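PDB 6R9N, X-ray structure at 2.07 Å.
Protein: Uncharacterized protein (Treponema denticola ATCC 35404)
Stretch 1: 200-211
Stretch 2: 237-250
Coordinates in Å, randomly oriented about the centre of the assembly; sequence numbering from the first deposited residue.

Stretch 1, residues 200-211: MASNKIVSKWVE
Stretch 2 237-250: FLNWLSGLKCGTDY

Helix 203-211 packs against helix 237-242 in a nearly antiparallel arrangement, their N-to-C directions 151° apart and their axes 9.0 Å apart at closest approach. The register runs from Ala 201 beside Gly 247 (CA to CA 4.4 Å) to Ser 207 beside Ser 242 (CA to CA 4.4 Å), and the contact buries 696 Å², both sides summed.

Polar bonds concentrate at the start of the first helix. Ser 202, extended (phi/psi -173/157) with chi1 p, is the N-cap: its OG accepts from Ile 205 N at 3.2 Å. Asp 249 (chi1 m) serves the neighbouring free amides. Its OD2 accepts from Asn 203 N at 3.0 Å and from Cys 246 N at 3.1 Å, tying the helix start to its own loop, while a water bridges Asp 249 OD1 and Lys 204 N, 3.0 Å from each. Thr 248 N donates to Ala 201 O at 2.8 Å, nearly straight (162°).

Asn 203, chi1 t and chi2 -100°, sends its amide to the backbone that follows Leu 241, where ND2 donates to Leu 244 O at 2.6 Å and to Ser 242 O at 3.1 Å. Within each stretch, Ser 207 OG donates to Asn 203 O (2.9 Å) and Ser 242 OG to Asn 239 O (3.0 Å), both serines at chi1 p.

Gly 247 adopts phi/psi 68/-122, and its CA lies 3.1 Å from Met 200 O; a CB there would clash with the carbonyl oxygens of Met 200 and Ala 201.

Farther along, buried apolar side chains close the gap, leaving no side-chain polar group unsatisfied; Trp 209 NE1 bonds elsewhere in the structure. Val 206 (t) points toward the partner, its CG1 3.3 Å from Leu 241 CG and its CG2 4.0 Å from Cys 246 SG. Val 210 (t) also points toward it, CG1 3.8 Å from Ser 242 CB. Leu 241 (t, p) places CD2 4.0 Å from Val 210 CG2 and 4.0 Å from Trp 209 CE3, the indole (t, 85°) meeting it obliquely.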

# COMPACT_ATOMS: atom_id res chain seq x y z
N MET A 200 0.76 -2.80 -12.00
CA MET A 200 1.96 -2.06 -12.40
C MET A 200 1.58 -0.73 -13.05
O MET A 200 0.67 -0.67 -13.88
CB MET A 200 2.80 -2.89 -13.36
CG MET A 200 3.09 -4.33 -12.90
SD MET A 200 4.28 -4.37 -11.51
CE MET A 200 3.46 -5.42 -10.32
N ALA A 201 2.32 0.35 -12.72
CA ALA A 201 1.83 1.71 -13.01
C ALA A 201 1.89 2.07 -14.49
O ALA A 201 1.03 2.84 -14.96
CB ALA A 201 2.60 2.76 -12.22
N SER A 202 2.89 1.58 -15.24
CA SER A 202 3.08 1.98 -16.63
C SER A 202 4.18 1.14 -17.27
O SER A 202 5.08 0.62 -16.60
CB SER A 202 3.46 3.46 -16.74
OG SER A 202 4.75 3.69 -16.17
N ASN A 203 4.14 1.07 -18.61
CA ASN A 203 5.24 0.43 -19.32
C ASN A 203 6.55 1.19 -19.13
O ASN A 203 7.63 0.58 -19.15
CB ASN A 203 4.91 0.31 -20.81
CG ASN A 203 5.98 -0.42 -21.57
OD1 ASN A 203 6.83 0.19 -22.23
ND2 ASN A 203 5.97 -1.75 -21.48
N LYS A 204 6.48 2.51 -18.95
CA LYS A 204 7.68 3.30 -18.72
C LYS A 204 8.44 2.82 -17.49
O LYS A 204 9.67 2.66 -17.53
CB LYS A 204 7.31 4.78 -18.59
CG LYS A 204 8.43 5.67 -18.11
CD LYS A 204 8.02 7.15 -18.08
CE LYS A 204 9.22 8.04 -17.73
NZ LYS A 204 8.81 9.47 -17.48
N ILE A 205 7.74 2.60 -16.37
CA ILE A 205 8.44 2.15 -15.17
C ILE A 205 8.83 0.69 -15.31
O ILE A 205 9.94 0.28 -14.93
CB ILE A 205 7.60 2.41 -13.90
CG1 ILE A 205 8.46 2.21 -12.66
CG2 ILE A 205 6.38 1.49 -13.83
CD1 ILE A 205 9.69 3.15 -12.62
N VAL A 206 7.96 -0.11 -15.92
CA VAL A 206 8.18 -1.55 -15.99
C VAL A 206 9.40 -1.88 -16.86
O VAL A 206 10.19 -2.77 -16.52
CB VAL A 206 6.90 -2.21 -16.52
CG1 VAL A 206 7.23 -3.46 -17.17
CG2 VAL A 206 5.91 -2.44 -15.38
N SER A 207 9.58 -1.16 -17.97
CA SER A 207 10.70 -1.48 -18.87
C SER A 207 12.04 -0.99 -18.35
O SER A 207 13.06 -1.61 -18.65
CB SER A 207 10.45 -0.90 -20.26
OG SER A 207 10.34 0.51 -20.20
N LYS A 208 12.06 0.12 -17.59
CA LYS A 208 13.28 0.54 -16.91
C LYS A 208 13.70 -0.48 -15.85
O LYS A 208 14.89 -0.77 -15.69
CB LYS A 208 13.10 1.92 -16.28
CG LYS A 208 14.38 2.49 -15.66
N TRP A 209 12.73 -1.00 -15.09
CA TRP A 209 13.03 -2.04 -14.11
C TRP A 209 13.67 -3.26 -14.77
O TRP A 209 14.70 -3.75 -14.32
CB TRP A 209 11.76 -2.45 -13.37
CG TRP A 209 11.99 -3.36 -12.17
CD1 TRP A 209 12.30 -2.97 -10.90
CD2 TRP A 209 11.90 -4.78 -12.14
NE1 TRP A 209 12.42 -4.06 -10.08
CE2 TRP A 209 12.19 -5.19 -10.82
CE3 TRP A 209 11.64 -5.76 -13.11
CZ2 TRP A 209 12.19 -6.52 -10.44
CZ3 TRP A 209 11.64 -7.08 -12.73
CH2 TRP A 209 11.91 -7.45 -11.41
N VAL A 210 13.05 -3.76 -15.85
CA VAL A 210 13.60 -4.91 -16.57
C VAL A 210 15.06 -4.66 -16.96
O VAL A 210 15.93 -5.52 -16.77
CB VAL A 210 12.74 -5.25 -17.79
CG1 VAL A 210 13.52 -6.16 -18.71
CG2 VAL A 210 11.42 -5.90 -17.35
N GLU A 211 15.33 -3.48 -17.54
CA GLU A 211 16.70 -3.15 -17.96
C GLU A 211 17.66 -3.15 -16.78
O GLU A 211 18.81 -3.58 -16.90
CB GLU A 211 16.72 -1.78 -18.65
N PHE A 237 10.00 -14.37 -18.37
CA PHE A 237 9.26 -13.36 -17.62
C PHE A 237 9.74 -11.95 -17.97
O PHE A 237 8.94 -11.06 -18.26
CB PHE A 237 9.38 -13.61 -16.12
CG PHE A 237 8.75 -12.53 -15.31
CD1 PHE A 237 7.37 -12.46 -15.19
CD2 PHE A 237 9.52 -11.53 -14.74
CE1 PHE A 237 6.78 -11.45 -14.48
CE2 PHE A 237 8.93 -10.51 -14.04
CZ PHE A 237 7.55 -10.47 -13.90
N LEU A 238 11.06 -11.74 -17.94
CA LEU A 238 11.60 -10.41 -18.22
C LEU A 238 11.21 -9.93 -19.62
O LEU A 238 10.83 -8.77 -19.80
CB LEU A 238 13.12 -10.42 -18.07
CG LEU A 238 13.61 -10.74 -16.66
CD1 LEU A 238 15.13 -10.66 -16.55
CD2 LEU A 238 12.94 -9.80 -15.68
N ASN A 239 11.27 -10.82 -20.62
CA ASN A 239 10.90 -10.42 -21.97
C ASN A 239 9.43 -10.01 -22.03
O ASN A 239 9.09 -8.97 -22.62
CB ASN A 239 11.17 -11.55 -22.97
CG ASN A 239 12.65 -11.81 -23.17
OD1 ASN A 239 13.50 -10.98 -22.82
ND2 ASN A 239 12.97 -12.97 -23.74
N TRP A 240 8.56 -10.79 -21.39
CA TRP A 240 7.13 -10.48 -21.39
C TRP A 240 6.86 -9.15 -20.69
O TRP A 240 6.09 -8.32 -21.19
CB TRP A 240 6.37 -11.62 -20.72
CG TRP A 240 4.94 -11.31 -20.42
CD1 TRP A 240 3.89 -11.37 -21.28
CD2 TRP A 240 4.40 -10.90 -19.16
NE1 TRP A 240 2.72 -11.03 -20.64
CE2 TRP A 240 3.01 -10.74 -19.33
CE3 TRP A 240 4.96 -10.67 -17.89
CZ2 TRP A 240 2.17 -10.35 -18.29
CZ3 TRP A 240 4.13 -10.28 -16.86
CH2 TRP A 240 2.75 -10.12 -17.07
N LEU A 241 7.49 -8.93 -19.53
CA LEU A 241 7.20 -7.73 -18.74
C LEU A 241 7.65 -6.46 -19.46
O LEU A 241 6.94 -5.45 -19.45
CB LEU A 241 7.88 -7.83 -17.37
CG LEU A 241 7.56 -6.68 -16.41
CD1 LEU A 241 6.04 -6.54 -16.20
CD2 LEU A 241 8.29 -6.85 -15.08
N SER A 242 8.82 -6.50 -20.12
CA SER A 242 9.39 -5.29 -20.69
C SER A 242 8.49 -4.69 -21.76
O SER A 242 8.52 -3.48 -21.98
CB SER A 242 10.78 -5.57 -21.26
OG SER A 242 10.67 -6.42 -22.38
N GLY A 243 7.67 -5.51 -22.42
CA GLY A 243 6.73 -5.03 -23.41
C GLY A 243 5.31 -4.86 -22.94
O GLY A 243 4.44 -4.54 -23.76
N LEU A 244 5.03 -5.07 -21.65
CA LEU A 244 3.65 -5.05 -21.15
C LEU A 244 3.14 -3.62 -21.04
O LEU A 244 3.80 -2.75 -20.48
CB LEU A 244 3.56 -5.72 -19.79
CG LEU A 244 2.15 -5.93 -19.21
CD1 LEU A 244 1.39 -7.01 -19.97
CD2 LEU A 244 2.24 -6.32 -17.73
N LYS A 245 1.95 -3.39 -21.58
CA LYS A 245 1.24 -2.15 -21.32
C LYS A 245 0.38 -2.36 -20.09
O LYS A 245 -0.23 -3.43 -19.94
CB LYS A 245 0.38 -1.74 -22.51
CG LYS A 245 1.16 -1.12 -23.68
CD LYS A 245 0.31 -0.96 -24.94
CE LYS A 245 0.98 -1.59 -26.16
NZ LYS A 245 1.93 -0.67 -26.86
N CYS A 246 0.44 -1.42 -19.14
CA CYS A 246 -0.15 -1.69 -17.84
C CYS A 246 -0.48 -0.38 -17.15
O CYS A 246 0.16 0.64 -17.40
CB CYS A 246 0.75 -2.55 -17.02
SG CYS A 246 2.28 -1.69 -16.90
N GLY A 247 -1.48 -0.43 -16.26
CA GLY A 247 -1.76 0.67 -15.36
C GLY A 247 -2.29 1.89 -16.08
O GLY A 247 -3.30 1.85 -16.79
N THR A 248 -1.58 3.00 -15.92
CA THR A 248 -2.02 4.25 -16.51
C THR A 248 -1.91 4.26 -18.04
O THR A 248 -2.41 5.19 -18.68
CB THR A 248 -1.26 5.39 -15.85
OG1 THR A 248 -2.02 6.59 -15.93
CG2 THR A 248 0.08 5.59 -16.49
N ASP A 249 -1.26 3.26 -18.64
CA ASP A 249 -1.36 3.07 -20.08
C ASP A 249 -2.80 2.84 -20.52
O ASP A 249 -3.11 3.04 -21.70
CB ASP A 249 -0.50 1.88 -20.54
CG ASP A 249 0.98 2.10 -20.31
OD1 ASP A 249 1.40 3.26 -20.07
OD2 ASP A 249 1.74 1.10 -20.36
N TYR A 250 -3.66 2.36 -19.63
CA TYR A 250 -5.07 2.17 -19.95
C TYR A 250 -5.89 3.17 -19.15
O TYR A 250 -6.86 2.79 -18.48
CB TYR A 250 -5.51 0.74 -19.66
CG TYR A 250 -4.85 -0.28 -20.56
CD1 TYR A 250 -3.85 -1.12 -20.07
CD2 TYR A 250 -5.20 -0.40 -21.90
CE1 TYR A 250 -3.23 -2.05 -20.89
CE2 TYR A 250 -4.58 -1.32 -22.73
CZ TYR A 250 -3.60 -2.15 -22.22
OH TYR A 250 -2.99 -3.07 -23.04
O HOH W 1 4.25 4.05 -20.17